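Local coordinates for protein transmembrane beta-barrels (Synthetic construct, PDB 6X9Z) that is a de novo designed antiparallel beta-barrel, made to insert into and span a lipid membrane, with no natural function assigned, at residues M1-P5 and S59-P64; T7-V12 and I116-V122; Y35-G41 and E53-S59; D65-K71 and G87-R93. One frame throughout, in Å; residues are numbered along the deposited sequence. Where two conformers were deposited one is given.

From the N terminus, the leader 1-5 is laid against the loop 59-64 that follows strand 49-59, so contact 1 closes a loop of more than fifty residues. Strand 8-17 then meets strand 112-121 in contact 2, which seals the eight-stranded barrel. Contacts 1 and 2 cross, their segments alternating. The hairpin of contact 3 (35-41 with 53-59) falls within the spans of both, and it shares Ser59 with contact 1. Contact 4 (65-71 with 87-93) forms a later hairpin, after contact 1 has closed but still within the span of contact 2. Inside the barrel, Tyr11 of contact 2 bonds to Asp39 of contact 3, and Met9 and Ala119 pack on Leu91 of contact 4.

Contact 1: M1-P5 and S59-P64; sequences MEQKP and SYKVSP
Met1 and Lys61 are joined by two backbone hydrogen bonds, pinning the N-terminal leader to the loop after strand 49-59. Met1 N reaches Lys61 O at 2.8 Å, and Lys61 N returns a bond to Met1 O at 2.9 Å, from above the carbonyl plane. Met1 O also lies at the edge of the Tyr60 ring, 3.9 Å from Tyr60 CD1 and 3.3 Å from Tyr60 CB.

The remaining contacts between the two segments are van der Waals ones made by long chains. Met1 bends at chi2 and chi3, so that its CE arrives 3.5 Å from Val62 O. Lys61 stays extended alongside the leader, its CD 3.3 Å from Glu2 O. Gln3 leaves with CG anti to its carbonyl carbon (chi1 -61°) and runs straight, bringing OE1 within 3.5 Å of Ser59 CB. An amide suits this place because NE2 can also donate to a backbone carbonyl outside the contact, Leu36 O. Replacing Gln3 by an alanine would probably leave Leu36 O without this donor and open a gap beside Ser59.

Val62 and Ser63, both facing Leu66, form a classic beta bulge. The leader lies at one end of the barrel, Gln3 touching Phe37 of strand 36-45 and Glu67 of strand 66-77.

Contact 2: T7-V12 and I116-V122; sequences TLMVYV and IGIAYKV
Val12 and Ile118 meet because each puts a branch in the crowded position between its backbone N and carbonyl carbon: CG2 in Val12, and CG1 in Ile118 (chi1 63°). The two chains lie side by side, with Val12 CG2 3.6 Å from Ile118 CG1. This is the seam of an antiparallel beta-barrel, where the first strand joins the last and no hairpin connects them. Val10, Val12, Ile118 and Tyr120 share the outer face, where such residues probably suit lipid. Met9, Tyr11, Ala119 and Lys121 share the other, where Tyr11 reaches Asp39 two strands away and small Ala119 packs on Leu91.

Val10 and Tyr120 form a hydrogen-bonded pair, with Tyr120 N 2.6 Å from Val10 O and Val10 N 2.7 Å from Tyr120 O. At the C-terminal end of the chain Val122 turns CG2 onto Leu8 CG, 3.6 Å away. At the far end of the pairing, Gly117 suits its place by lacking a CB, which would clash with Val12 O: its CA already lies 3.1 Å from that oxygen.

Contact 3: Y35-G41 and E53-S59; sequences YLFLDVG and EVGGGVS
Phe37 spreads one face of its ring over Gly57, whose N stands 3.8 Å above the ring plane, over its centre. At the ring edge Phe37 CE2 comes 3.5 Å from Val58 O, and the same CE2 touches Ser59 CB obliquely at 3.6 Å. Chi1 of 64° sets Phe37 CG between its backbone N and carbonyl carbon, which tips the ring across onto the neighbouring strand. An aromatic ring shielding a cross-strand glycine in this way is the arrangement called aromatic rescue of glycine. The Tyr35 ring offers an edge, its CD2 lying 3.5 Å from Ser59 O.

A CB on Gly57 would come up against the Phe37 ring, and at the preceding residue, Gly56, a CB would clash with Phe37 O. Beyond it Asp39 N is bonded to Gly55 O at 2.6 Å. The carboxylate of Asp39 is buried but well supplied, by Tyr11 OH at OD1 and by Gln29 and a salt bridge from Lys71 at OD2. Lys71, a long and weak ion partner for Glu53, may also ease the nearness of Asp39 OD1 and Glu53 OE2, 4.4 Å apart. On the outer face Val40 and Val54 lie side by side, and Leu36 CD2 meets Val58 CG2 at 3.9 Å, an apolar surface consistent with lipid.

Strands 36-45 and 49-59 form one hairpin of the barrel, flanked by strands 22-31 and 66-77 respectively.

Contact 4: D65-K71 and G87-R93; sequences DLEPYVK and GAGALYR
Gly87 N donates to Lys71 O at 2.6 Å, one of seven backbone bonds that zip this antiparallel hairpin of the barrel. At its other end a salt bridge joins Asp65 OD2 to Arg93 NH2 at 2.7 Å. The oxygen meets the guanidinium at its edge, with the two planes 72° apart.

Between them Tyr69 fits an aromatic ring over a glycine, consistent with the mortise-tenon arrangement of beta-barrels. Chi1 of 67° swings the ring across the strand pair, placing Gly89 CA 3.7 Å above its plane, toward the ring's rim, in a CH-pi contact. A CB there would clash with the hydroxyl, hence glycine. Tyr69 OH goes on to bond Glu103 in the interior. A leucine in place of Tyr69 would probably leave Glu103 without this donor and Gly89 without its aromatic cover.

On the outer face small Ala90 accommodates Leu66, which runs beside Tyr92: Leu66 CD1 sits 3.6 Å from both Ala90 CB and Tyr92 CE2.

Contact 1: M1-P5 and S59-P64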
loop_
_atom_site.group_PDB
_atom_site.type_symbol
_atom_site.label_atom_id
_atom_site.label_comp_id
_atom_site.label_asym_id
_atom_site.label_seq_id
_atom_site.Cartn_x
_atom_site.Cartn_y
_atom_site.Cartn_z
ATOM N N MET A 1 -12.017 -8.443 -13.932
ATOM C CA MET A 1 -10.702 -8.790 -14.461
ATOM C C MET A 1 -9.690 -9.102 -13.358
ATOM O O MET A 1 -9.904 -8.778 -12.188
ATOM C CB MET A 1 -10.170 -7.665 -15.348
ATOM C CG MET A 1 -10.712 -7.698 -16.763
ATOM S SD MET A 1 -12.487 -7.415 -16.822
ATOM C CE MET A 1 -12.542 -5.635 -16.644
ATOM N N GLU A 2 -8.576 -9.712 -13.757
ATOM C CA GLU A 2 -7.560 -10.241 -12.859
ATOM C C GLU A 2 -6.312 -9.366 -12.865
ATOM O O GLU A 2 -6.155 -8.455 -13.682
ATOM C CB GLU A 2 -7.171 -11.671 -13.264
ATOM C CG GLU A 2 -8.313 -12.673 -13.299
ATOM C CD GLU A 2 -7.888 -14.030 -13.858
ATOM O OE1 GLU A 2 -6.684 -14.221 -14.135
ATOM O OE2 GLU A 2 -8.764 -14.905 -14.019
ATOM N N GLN A 3 -5.411 -9.661 -11.933
ATOM C CA GLN A 3 -4.051 -9.164 -12.035
ATOM C C GLN A 3 -3.285 -9.973 -13.076
ATOM O O GLN A 3 -3.649 -11.103 -13.409
ATOM C CB GLN A 3 -3.318 -9.268 -10.699
ATOM C CG GLN A 3 -3.916 -8.493 -9.549
ATOM C CD GLN A 3 -3.233 -8.835 -8.241
ATOM O OE1 GLN A 3 -2.890 -7.951 -7.452
ATOM N NE2 GLN A 3 -3.027 -10.128 -8.003
ATOM N N LYS A 4 -2.203 -9.386 -13.576
ATOM C CA LYS A 4 -1.259 -10.123 -14.400
ATOM C C LYS A 4 -0.167 -10.660 -13.491
ATOM O O LYS A 4 0.662 -9.872 -13.012
ATOM C CB LYS A 4 -0.662 -9.226 -15.481
ATOM C CG LYS A 4 0.204 -9.961 -16.487
ATOM C CD LYS A 4 -0.606 -11.021 -17.208
ATOM C CE LYS A 4 0.174 -11.670 -18.331
ATOM N NZ LYS A 4 -0.688 -12.648 -19.040
ATOM N N PRO A 5 -0.132 -11.963 -13.203
ATOM C CA PRO A 5 0.881 -12.493 -12.281
ATOM C C PRO A 5 2.289 -12.146 -12.737
ATOM O O PRO A 5 2.631 -12.268 -13.917
ATOM C CB PRO A 5 0.627 -14.004 -12.313
ATOM C CG PRO A 5 -0.826 -14.114 -12.627
ATOM C CD PRO A 5 -1.086 -13.004 -13.617
ATOM N N SER A 59 -6.656 -8.512 -4.666
ATOM C CA SER A 59 -6.890 -7.409 -5.584
ATOM C C SER A 59 -7.388 -7.956 -6.914
ATOM O O SER A 59 -6.994 -9.047 -7.327
ATOM C CB SER A 59 -5.618 -6.582 -5.795
ATOM O OG SER A 59 -5.877 -5.450 -6.608
ATOM N N TYR A 60 -8.258 -7.191 -7.566
ATOM C CA TYR A 60 -8.740 -7.504 -8.903
ATOM C C TYR A 60 -9.027 -6.192 -9.613
ATOM O O TYR A 60 -8.999 -5.117 -9.008
ATOM C CB TYR A 60 -9.991 -8.393 -8.874
ATOM C CG TYR A 60 -11.279 -7.678 -8.506
ATOM C CD1 TYR A 60 -12.299 -7.514 -9.442
ATOM C CD2 TYR A 60 -11.479 -7.175 -7.227
ATOM C CE1 TYR A 60 -13.485 -6.869 -9.113
ATOM C CE2 TYR A 60 -12.658 -6.529 -6.887
ATOM C CZ TYR A 60 -13.658 -6.382 -7.830
ATOM O OH TYR A 60 -14.828 -5.739 -7.485
ATOM N N LYS A 61 -9.306 -6.288 -10.907
ATOM C CA LYS A 61 -9.553 -5.122 -11.746
ATOM C C LYS A 61 -11.034 -5.069 -12.097
ATOM O O LYS A 61 -11.565 -5.994 -12.721
ATOM C CB LYS A 61 -8.685 -5.169 -12.998
ATOM C CG LYS A 61 -7.198 -5.132 -12.710
ATOM C CD LYS A 61 -6.374 -5.210 -13.987
ATOM C CE LYS A 61 -4.888 -5.239 -13.663
ATOM N NZ LYS A 61 -4.040 -5.459 -14.861
ATOM N N VAL A 62 -11.702 -3.992 -11.675
ATOM C CA VAL A 62 -13.090 -3.772 -12.069
ATOM C C VAL A 62 -13.157 -3.327 -13.519
ATOM O O VAL A 62 -14.113 -3.641 -14.239
ATOM C CB VAL A 62 -13.746 -2.736 -11.134
ATOM C CG1 VAL A 62 -15.111 -2.322 -11.659
ATOM C CG2 VAL A 62 -13.868 -3.290 -9.730
ATOM N N SER A 63 -12.136 -2.613 -13.969
ATOM C CA SER A 63 -12.086 -2.053 -15.312
ATOM C C SER A 63 -10.633 -1.731 -15.621
ATOM O O SER A 63 -9.775 -1.781 -14.730
ATOM C CB SER A 63 -12.966 -0.797 -15.422
ATOM O OG SER A 63 -12.556 0.183 -14.486
ATOM N N PRO A 64 -10.313 -1.418 -16.883
ATOM C CA PRO A 64 -8.942 -0.964 -17.179
ATOM C C PRO A 64 -8.542 0.301 -16.430
ATOM O O PRO A 64 -7.359 0.662 -16.461
ATOM C CB PRO A 64 -8.968 -0.726 -18.692
ATOM C CG PRO A 64 -9.984 -1.674 -19.192
ATOM C CD PRO A 64 -11.049 -1.733 -18.123
#

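Contact 2: T7-V12 and I116-V122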
loop_
_atom_site.group_PDB
_atom_site.type_symbol
_atom_site.label_atom_id
_atom_site.label_comp_id
_atom_site.label_asym_id
_atom_site.label_seq_id
_atom_site.Cartn_x
_atom_site.Cartn_y
_atom_site.Cartn_z
ATOM N N THR A 7 3.382 -9.012 -12.235
ATOM C CA THR A 7 3.393 -7.557 -12.297
ATOM C C THR A 7 4.082 -7.000 -11.059
ATOM O O THR A 7 3.736 -7.366 -9.932
ATOM C CB THR A 7 1.971 -7.013 -12.403
ATOM O OG1 THR A 7 1.391 -7.427 -13.648
ATOM C CG2 THR A 7 1.975 -5.491 -12.333
ATOM N N LEU A 8 5.066 -6.135 -11.269
ATOM C CA LEU A 8 5.765 -5.455 -10.188
ATOM C C LEU A 8 5.487 -3.965 -10.289
ATOM O O LEU A 8 5.639 -3.370 -11.363
ATOM C CB LEU A 8 7.269 -5.716 -10.244
ATOM C CG LEU A 8 8.083 -5.133 -9.083
ATOM C CD1 LEU A 8 7.692 -5.777 -7.774
ATOM C CD2 LEU A 8 9.576 -5.302 -9.348
ATOM N N MET A 9 5.070 -3.369 -9.181
ATOM C CA MET A 9 4.784 -1.945 -9.150
ATOM C C MET A 9 5.437 -1.333 -7.925
ATOM O O MET A 9 5.266 -1.834 -6.811
ATOM C CB MET A 9 3.279 -1.687 -9.157
ATOM C CG MET A 9 2.651 -1.968 -10.512
ATOM S SD MET A 9 0.944 -1.431 -10.548
ATOM C CE MET A 9 0.259 -2.586 -9.368
ATOM N N VAL A 10 6.194 -0.266 -8.146
ATOM C CA VAL A 10 6.776 0.524 -7.072
ATOM C C VAL A 10 5.836 1.684 -6.788
ATOM O O VAL A 10 5.363 2.352 -7.715
ATOM C CB VAL A 10 8.177 1.031 -7.453
ATOM C CG1 VAL A 10 8.686 2.015 -6.414
ATOM C CG2 VAL A 10 9.134 -0.137 -7.604
ATOM N N TYR A 11 5.556 1.917 -5.509
ATOM C CA TYR A 11 4.643 2.968 -5.104
ATOM C C TYR A 11 5.320 3.880 -4.094
ATOM O O TYR A 11 6.264 3.484 -3.404
ATOM C CB TYR A 11 3.351 2.391 -4.510
ATOM C CG TYR A 11 3.522 1.659 -3.194
ATOM C CD1 TYR A 11 3.491 2.349 -1.987
ATOM C CD2 TYR A 11 3.691 0.280 -3.155
ATOM C CE1 TYR A 11 3.632 1.698 -0.783
ATOM C CE2 TYR A 11 3.834 -0.385 -1.948
ATOM C CZ TYR A 11 3.805 0.332 -0.763
ATOM O OH TYR A 11 3.943 -0.317 0.445
ATOM N N VAL A 12 4.828 5.112 -4.025
ATOM C CA VAL A 12 5.205 6.053 -2.977
ATOM C C VAL A 12 3.938 6.761 -2.526
ATOM O O VAL A 12 3.184 7.283 -3.354
ATOM C CB VAL A 12 6.271 7.059 -3.454
ATOM C CG1 VAL A 12 7.625 6.378 -3.565
ATOM C CG2 VAL A 12 5.881 7.660 -4.790
ATOM N N ILE A 116 -2.433 8.830 0.083
ATOM C CA ILE A 116 -2.512 9.065 -1.351
ATOM C C ILE A 116 -1.102 9.004 -1.915
ATOM O O ILE A 116 -0.123 9.313 -1.228
ATOM C CB ILE A 116 -3.178 10.414 -1.687
ATOM C CG1 ILE A 116 -2.390 11.562 -1.053
ATOM C CG2 ILE A 116 -4.628 10.426 -1.223
ATOM C CD1 ILE A 116 -2.957 12.932 -1.350
ATOM N N GLY A 117 -1.003 8.595 -3.172
ATOM C CA GLY A 117 0.296 8.446 -3.793
ATOM C C GLY A 117 0.154 7.963 -5.218
ATOM O O GLY A 117 -0.931 7.994 -5.799
ATOM N N ILE A 118 1.280 7.529 -5.780
ATOM C CA ILE A 118 1.318 7.013 -7.140
ATOM C C ILE A 118 1.883 5.601 -7.111
ATOM O O ILE A 118 2.558 5.189 -6.165
ATOM C CB ILE A 118 2.153 7.897 -8.087
ATOM C CG1 ILE A 118 3.610 7.920 -7.623
ATOM C CG2 ILE A 118 1.552 9.290 -8.194
ATOM C CD1 ILE A 118 4.496 8.851 -8.408
ATOM N N ALA A 119 1.604 4.862 -8.180
ATOM C CA ALA A 119 2.078 3.494 -8.332
ATOM C C ALA A 119 2.660 3.346 -9.728
ATOM O O ALA A 119 1.936 3.473 -10.722
ATOM C CB ALA A 119 0.950 2.487 -8.094
ATOM N N TYR A 120 3.964 3.094 -9.795
ATOM C CA TYR A 120 4.696 2.992 -11.049
ATOM C C TYR A 120 4.907 1.525 -11.385
ATOM O O TYR A 120 5.379 0.756 -10.541
ATOM C CB TYR A 120 6.040 3.711 -10.935
ATOM C CG TYR A 120 6.842 3.812 -12.217
ATOM C CD1 TYR A 120 7.778 2.841 -12.557
ATOM C CD2 TYR A 120 6.691 4.897 -13.067
ATOM C CE1 TYR A 120 8.527 2.941 -13.721
ATOM C CE2 TYR A 120 7.435 5.007 -14.228
ATOM C CZ TYR A 120 8.349 4.029 -14.551
ATOM O OH TYR A 120 9.078 4.155 -15.711
ATOM N N LYS A 121 4.563 1.143 -12.612
ATOM C CA LYS A 121 4.618 -0.250 -13.040
ATOM C C LYS A 121 5.963 -0.512 -13.707
ATOM O O LYS A 121 6.243 0.018 -14.787
ATOM C CB LYS A 121 3.461 -0.564 -13.984
ATOM C CG LYS A 121 3.380 -2.024 -14.381
ATOM C CD LYS A 121 2.215 -2.292 -15.323
ATOM C CE LYS A 121 2.178 -3.761 -15.724
ATOM N NZ LYS A 121 0.953 -4.114 -16.485
ATOM N N VAL A 122 6.799 -1.320 -13.062
ATOM C CA VAL A 122 8.111 -1.644 -13.609
ATOM C C VAL A 122 8.074 -3.001 -14.303
ATOM O O VAL A 122 7.678 -3.095 -15.465
ATOM C CB VAL A 122 9.203 -1.618 -12.517
ATOM C CG1 VAL A 122 9.619 -0.187 -12.211
ATOM C CG2 VAL A 122 8.717 -2.304 -11.258
#

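Contact 3: Y35-G41 and E53-S59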
loop_
_atom_site.group_PDB
_atom_site.type_symbol
_atom_site.label_atom_id
_atom_site.label_comp_id
_atom_site.label_asym_id
_atom_site.label_seq_id
_atom_site.Cartn_x
_atom_site.Cartn_y
_atom_site.Cartn_z
ATOM N N TYR A 35 -5.220 -12.974 -8.136
ATOM C CA TYR A 35 -5.897 -12.129 -7.161
ATOM C C TYR A 35 -5.077 -11.805 -5.919
ATOM O O TYR A 35 -5.433 -10.857 -5.211
ATOM C CB TYR A 35 -7.231 -12.769 -6.737
ATOM C CG TYR A 35 -8.192 -12.969 -7.898
ATOM C CD1 TYR A 35 -8.565 -14.244 -8.315
ATOM C CD2 TYR A 35 -8.708 -11.880 -8.591
ATOM C CE1 TYR A 35 -9.435 -14.425 -9.383
ATOM C CE2 TYR A 35 -9.577 -12.051 -9.654
ATOM C CZ TYR A 35 -9.936 -13.324 -10.048
ATOM O OH TYR A 35 -10.801 -13.490 -11.106
ATOM N N LEU A 36 -3.992 -12.520 -5.641
ATOM C CA LEU A 36 -3.181 -12.253 -4.461
ATOM C C LEU A 36 -1.935 -11.458 -4.830
ATOM O O LEU A 36 -1.453 -11.506 -5.964
ATOM C CB LEU A 36 -2.773 -13.554 -3.762
ATOM C CG LEU A 36 -3.932 -14.444 -3.300
ATOM C CD1 LEU A 36 -3.425 -15.674 -2.563
ATOM C CD2 LEU A 36 -4.904 -13.654 -2.440
ATOM N N PHE A 37 -1.418 -10.713 -3.858
ATOM C CA PHE A 37 -0.196 -9.959 -4.070
ATOM C C PHE A 37 0.553 -9.835 -2.753
ATOM O O PHE A 37 -0.042 -9.906 -1.675
ATOM C CB PHE A 37 -0.472 -8.568 -4.663
ATOM C CG PHE A 37 -1.268 -7.656 -3.763
ATOM C CD1 PHE A 37 -0.628 -6.733 -2.950
ATOM C CD2 PHE A 37 -2.653 -7.707 -3.749
ATOM C CE1 PHE A 37 -1.356 -5.891 -2.131
ATOM C CE2 PHE A 37 -3.384 -6.870 -2.926
ATOM C CZ PHE A 37 -2.736 -5.958 -2.123
ATOM N N LEU A 38 1.866 -9.675 -2.859
ATOM C CA LEU A 38 2.717 -9.375 -1.723
ATOM C C LEU A 38 3.014 -7.885 -1.708
ATOM O O LEU A 38 3.016 -7.223 -2.749
ATOM C CB LEU A 38 4.019 -10.178 -1.776
ATOM C CG LEU A 38 3.815 -11.695 -1.744
ATOM C CD1 LEU A 38 5.132 -12.442 -1.925
ATOM C CD2 LEU A 38 3.132 -12.115 -0.450
ATOM N N ASP A 39 3.239 -7.360 -0.508
ATOM C CA ASP A 39 3.522 -5.946 -0.318
ATOM C C ASP A 39 4.673 -5.829 0.665
ATOM O O ASP A 39 4.633 -6.420 1.746
ATOM C CB ASP A 39 2.286 -5.198 0.197
ATOM C CG ASP A 39 2.413 -3.693 0.067
ATOM O OD1 ASP A 39 3.531 -3.160 0.236
ATOM O OD2 ASP A 39 1.387 -3.032 -0.202
ATOM N N VAL A 40 5.707 -5.102 0.265
ATOM C CA VAL A 40 6.798 -4.711 1.142
ATOM C C VAL A 40 6.997 -3.216 0.968
ATOM O O VAL A 40 6.756 -2.657 -0.107
ATOM C CB VAL A 40 8.106 -5.476 0.845
ATOM C CG1 VAL A 40 7.916 -6.970 1.079
ATOM C CG2 VAL A 40 8.560 -5.216 -0.582
ATOM N N GLY A 41 7.430 -2.563 2.040
ATOM C CA GLY A 41 7.634 -1.133 1.977
ATOM C C GLY A 41 8.370 -0.583 3.178
ATOM O O GLY A 41 8.266 -1.120 4.283
ATOM N N GLU A 53 7.526 -2.643 6.578
ATOM C CA GLU A 53 6.182 -3.181 6.423
ATOM C C GLU A 53 6.204 -4.365 5.468
ATOM O O GLU A 53 6.791 -4.282 4.384
ATOM C CB GLU A 53 5.222 -2.108 5.915
ATOM C CG GLU A 53 3.851 -2.631 5.553
ATOM C CD GLU A 53 2.920 -1.525 5.103
ATOM O OE1 GLU A 53 2.946 -0.439 5.727
ATOM O OE2 GLU A 53 2.176 -1.735 4.118
ATOM N N VAL A 54 5.572 -5.462 5.880
ATOM C CA VAL A 54 5.462 -6.675 5.075
ATOM C C VAL A 54 4.040 -7.202 5.208
ATOM O O VAL A 54 3.500 -7.276 6.317
ATOM C CB VAL A 54 6.480 -7.752 5.500
ATOM C CG1 VAL A 54 6.149 -9.089 4.856
ATOM C CG2 VAL A 54 7.890 -7.328 5.125
ATOM N N GLY A 55 3.434 -7.552 4.082
ATOM C CA GLY A 55 2.093 -8.093 4.100
ATOM C C GLY A 55 1.619 -8.350 2.689
ATOM O O GLY A 55 2.416 -8.420 1.754
ATOM N N GLY A 56 0.309 -8.475 2.545
ATOM C CA GLY A 56 -0.280 -8.657 1.235
ATOM C C GLY A 56 -1.786 -8.649 1.341
ATOM O O GLY A 56 -2.352 -8.368 2.399
ATOM N N GLY A 57 -2.437 -8.965 0.230
ATOM C CA GLY A 57 -3.883 -9.015 0.241
ATOM C C GLY A 57 -4.445 -9.512 -1.068
ATOM O O GLY A 57 -3.769 -10.197 -1.837
ATOM N N VAL A 58 -5.707 -9.161 -1.300
ATOM C CA VAL A 58 -6.435 -9.560 -2.495
ATOM C C VAL A 58 -6.679 -8.324 -3.348
ATOM O O VAL A 58 -6.870 -7.218 -2.831
ATOM C CB VAL A 58 -7.764 -10.259 -2.136
ATOM C CG1 VAL A 58 -8.340 -10.971 -3.351
ATOM C CG2 VAL A 58 -7.550 -11.228 -0.993
ATOM N N SER A 59 -6.656 -8.512 -4.666
ATOM C CA SER A 59 -6.890 -7.409 -5.584
ATOM C C SER A 59 -7.388 -7.956 -6.914
ATOM O O SER A 59 -6.994 -9.047 -7.327
ATOM C CB SER A 59 -5.618 -6.582 -5.795
ATOM O OG SER A 59 -5.877 -5.450 -6.608
#

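Contact 4: D65-K71 and G87-R93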
loop_
_atom_site.group_PDB
_atom_site.type_symbol
_atom_site.label_atom_id
_atom_site.label_comp_id
_atom_site.label_asym_id
_atom_site.label_seq_id
_atom_site.Cartn_x
_atom_site.Cartn_y
_atom_site.Cartn_z
ATOM N N ASP A 65 -9.476 0.981 -15.756
ATOM C CA ASP A 65 -9.172 2.203 -15.022
ATOM C C ASP A 65 -9.131 2.029 -13.513
ATOM O O ASP A 65 -8.515 2.856 -12.834
ATOM C CB ASP A 65 -10.204 3.298 -15.329
ATOM C CG ASP A 65 -10.543 3.392 -16.799
ATOM O OD1 ASP A 65 -11.425 2.634 -17.250
ATOM O OD2 ASP A 65 -9.934 4.229 -17.496
ATOM N N LEU A 66 -9.791 1.010 -12.969
ATOM C CA LEU A 66 -9.943 0.863 -11.528
ATOM C C LEU A 66 -9.488 -0.522 -11.097
ATOM O O LEU A 66 -9.878 -1.527 -11.702
ATOM C CB LEU A 66 -11.396 1.105 -11.106
ATOM C CG LEU A 66 -11.776 0.822 -9.654
ATOM C CD1 LEU A 66 -10.974 1.687 -8.696
ATOM C CD2 LEU A 66 -13.260 1.049 -9.455
ATOM N N GLU A 67 -8.661 -0.566 -10.051
ATOM C CA GLU A 67 -8.140 -1.813 -9.498
ATOM C C GLU A 67 -8.236 -1.756 -7.981
ATOM O O GLU A 67 -7.312 -1.293 -7.300
ATOM C CB GLU A 67 -6.699 -2.066 -9.945
ATOM C CG GLU A 67 -6.106 -3.332 -9.344
ATOM C CD GLU A 67 -4.730 -3.667 -9.881
ATOM O OE1 GLU A 67 -4.161 -2.864 -10.649
ATOM O OE2 GLU A 67 -4.213 -4.749 -9.533
ATOM N N PRO A 68 -9.350 -2.214 -7.414
ATOM C CA PRO A 68 -9.493 -2.206 -5.956
ATOM C C PRO A 68 -8.600 -3.253 -5.310
ATOM O O PRO A 68 -8.200 -4.238 -5.931
ATOM C CB PRO A 68 -10.975 -2.540 -5.741
ATOM C CG PRO A 68 -11.631 -2.375 -7.092
ATOM C CD PRO A 68 -10.571 -2.675 -8.092
ATOM N N TYR A 69 -8.296 -3.032 -4.033
ATOM C CA TYR A 69 -7.509 -3.996 -3.280
ATOM C C TYR A 69 -7.807 -3.843 -1.797
ATOM O O TYR A 69 -8.163 -2.760 -1.325
ATOM C CB TYR A 69 -6.001 -3.836 -3.539
ATOM C CG TYR A 69 -5.405 -2.547 -3.024
ATOM C CD1 TYR A 69 -4.824 -2.485 -1.764
ATOM C CD2 TYR A 69 -5.420 -1.392 -3.797
ATOM C CE1 TYR A 69 -4.280 -1.313 -1.283
ATOM C CE2 TYR A 69 -4.876 -0.209 -3.322
ATOM C CZ TYR A 69 -4.308 -0.179 -2.063
ATOM O OH TYR A 69 -3.766 0.990 -1.585
ATOM N N VAL A 70 -7.686 -4.953 -1.080
ATOM C CA VAL A 70 -7.657 -4.965 0.376
ATOM C C VAL A 70 -6.376 -5.679 0.777
ATOM O O VAL A 70 -5.940 -6.613 0.097
ATOM C CB VAL A 70 -8.908 -5.644 0.982
ATOM C CG1 VAL A 70 -9.021 -7.088 0.524
ATOM C CG2 VAL A 70 -8.908 -5.549 2.512
ATOM N N LYS A 71 -5.738 -5.204 1.841
ATOM C CA LYS A 71 -4.456 -5.769 2.223
ATOM C C LYS A 71 -4.309 -5.694 3.730
ATOM O O LYS A 71 -4.950 -4.880 4.399
ATOM C CB LYS A 71 -3.292 -5.049 1.534
ATOM C CG LYS A 71 -2.986 -3.674 2.093
ATOM C CD LYS A 71 -1.815 -3.040 1.360
ATOM C CE LYS A 71 -1.406 -1.728 2.015
ATOM N NZ LYS A 71 -0.328 -1.031 1.264
ATOM N N GLY A 87 -5.428 -2.478 5.210
ATOM C CA GLY A 87 -5.714 -1.384 4.303
ATOM C C GLY A 87 -6.813 -1.751 3.330
ATOM O O GLY A 87 -7.095 -2.929 3.086
ATOM N N ALA A 88 -7.440 -0.714 2.783
ATOM C CA ALA A 88 -8.465 -0.874 1.757
ATOM C C ALA A 88 -8.325 0.300 0.801
ATOM O O ALA A 88 -8.492 1.455 1.209
ATOM C CB ALA A 88 -9.865 -0.923 2.366
ATOM N N GLY A 89 -8.010 0.016 -0.455
ATOM C CA GLY A 89 -7.779 1.096 -1.387
ATOM C C GLY A 89 -8.044 0.735 -2.831
ATOM O O GLY A 89 -8.682 -0.279 -3.126
ATOM N N ALA A 90 -7.566 1.572 -3.742
ATOM C CA ALA A 90 -7.688 1.253 -5.153
ATOM C C ALA A 90 -6.607 1.987 -5.930
ATOM O O ALA A 90 -6.072 3.003 -5.476
ATOM C CB ALA A 90 -9.074 1.614 -5.698
ATOM N N LEU A 91 -6.288 1.443 -7.096
ATOM C CA LEU A 91 -5.376 2.069 -8.041
ATOM C C LEU A 91 -6.170 2.564 -9.240
ATOM O O LEU A 91 -6.947 1.807 -9.830
ATOM C CB LEU A 91 -4.294 1.089 -8.493
ATOM C CG LEU A 91 -3.371 0.582 -7.392
ATOM C CD1 LEU A 91 -2.445 -0.484 -7.937
ATOM C CD2 LEU A 91 -2.579 1.736 -6.827
ATOM N N TYR A 92 -5.974 3.826 -9.590
ATOM C CA TYR A 92 -6.644 4.458 -10.721
ATOM C C TYR A 92 -5.603 4.654 -11.819
ATOM O O TYR A 92 -4.770 5.560 -11.740
ATOM C CB TYR A 92 -7.283 5.776 -10.297
ATOM C CG TYR A 92 -8.345 5.605 -9.233
ATOM C CD1 TYR A 92 -8.020 5.618 -7.881
ATOM C CD2 TYR A 92 -9.673 5.411 -9.585
ATOM C CE1 TYR A 92 -8.994 5.456 -6.912
ATOM C CE2 TYR A 92 -10.650 5.246 -8.628
ATOM C CZ TYR A 92 -10.309 5.269 -7.295
ATOM O OH TYR A 92 -11.293 5.099 -6.349
ATOM N N ARG A 93 -5.648 3.797 -12.838
ATOM C CA ARG A 93 -4.696 3.891 -13.938
ATOM C C ARG A 93 -4.838 5.226 -14.655
ATOM O O ARG A 93 -5.943 5.632 -15.029
ATOM C CB ARG A 93 -4.910 2.729 -14.911
ATOM C CG ARG A 93 -4.509 2.993 -16.360
ATOM C CD ARG A 93 -5.721 3.395 -17.196
ATOM N NE ARG A 93 -5.655 2.916 -18.572
ATOM C CZ ARG A 93 -6.656 3.018 -19.438
ATOM N NH1 ARG A 93 -6.520 2.552 -20.673
ATOM N NH2 ARG A 93 -7.798 3.586 -19.069
#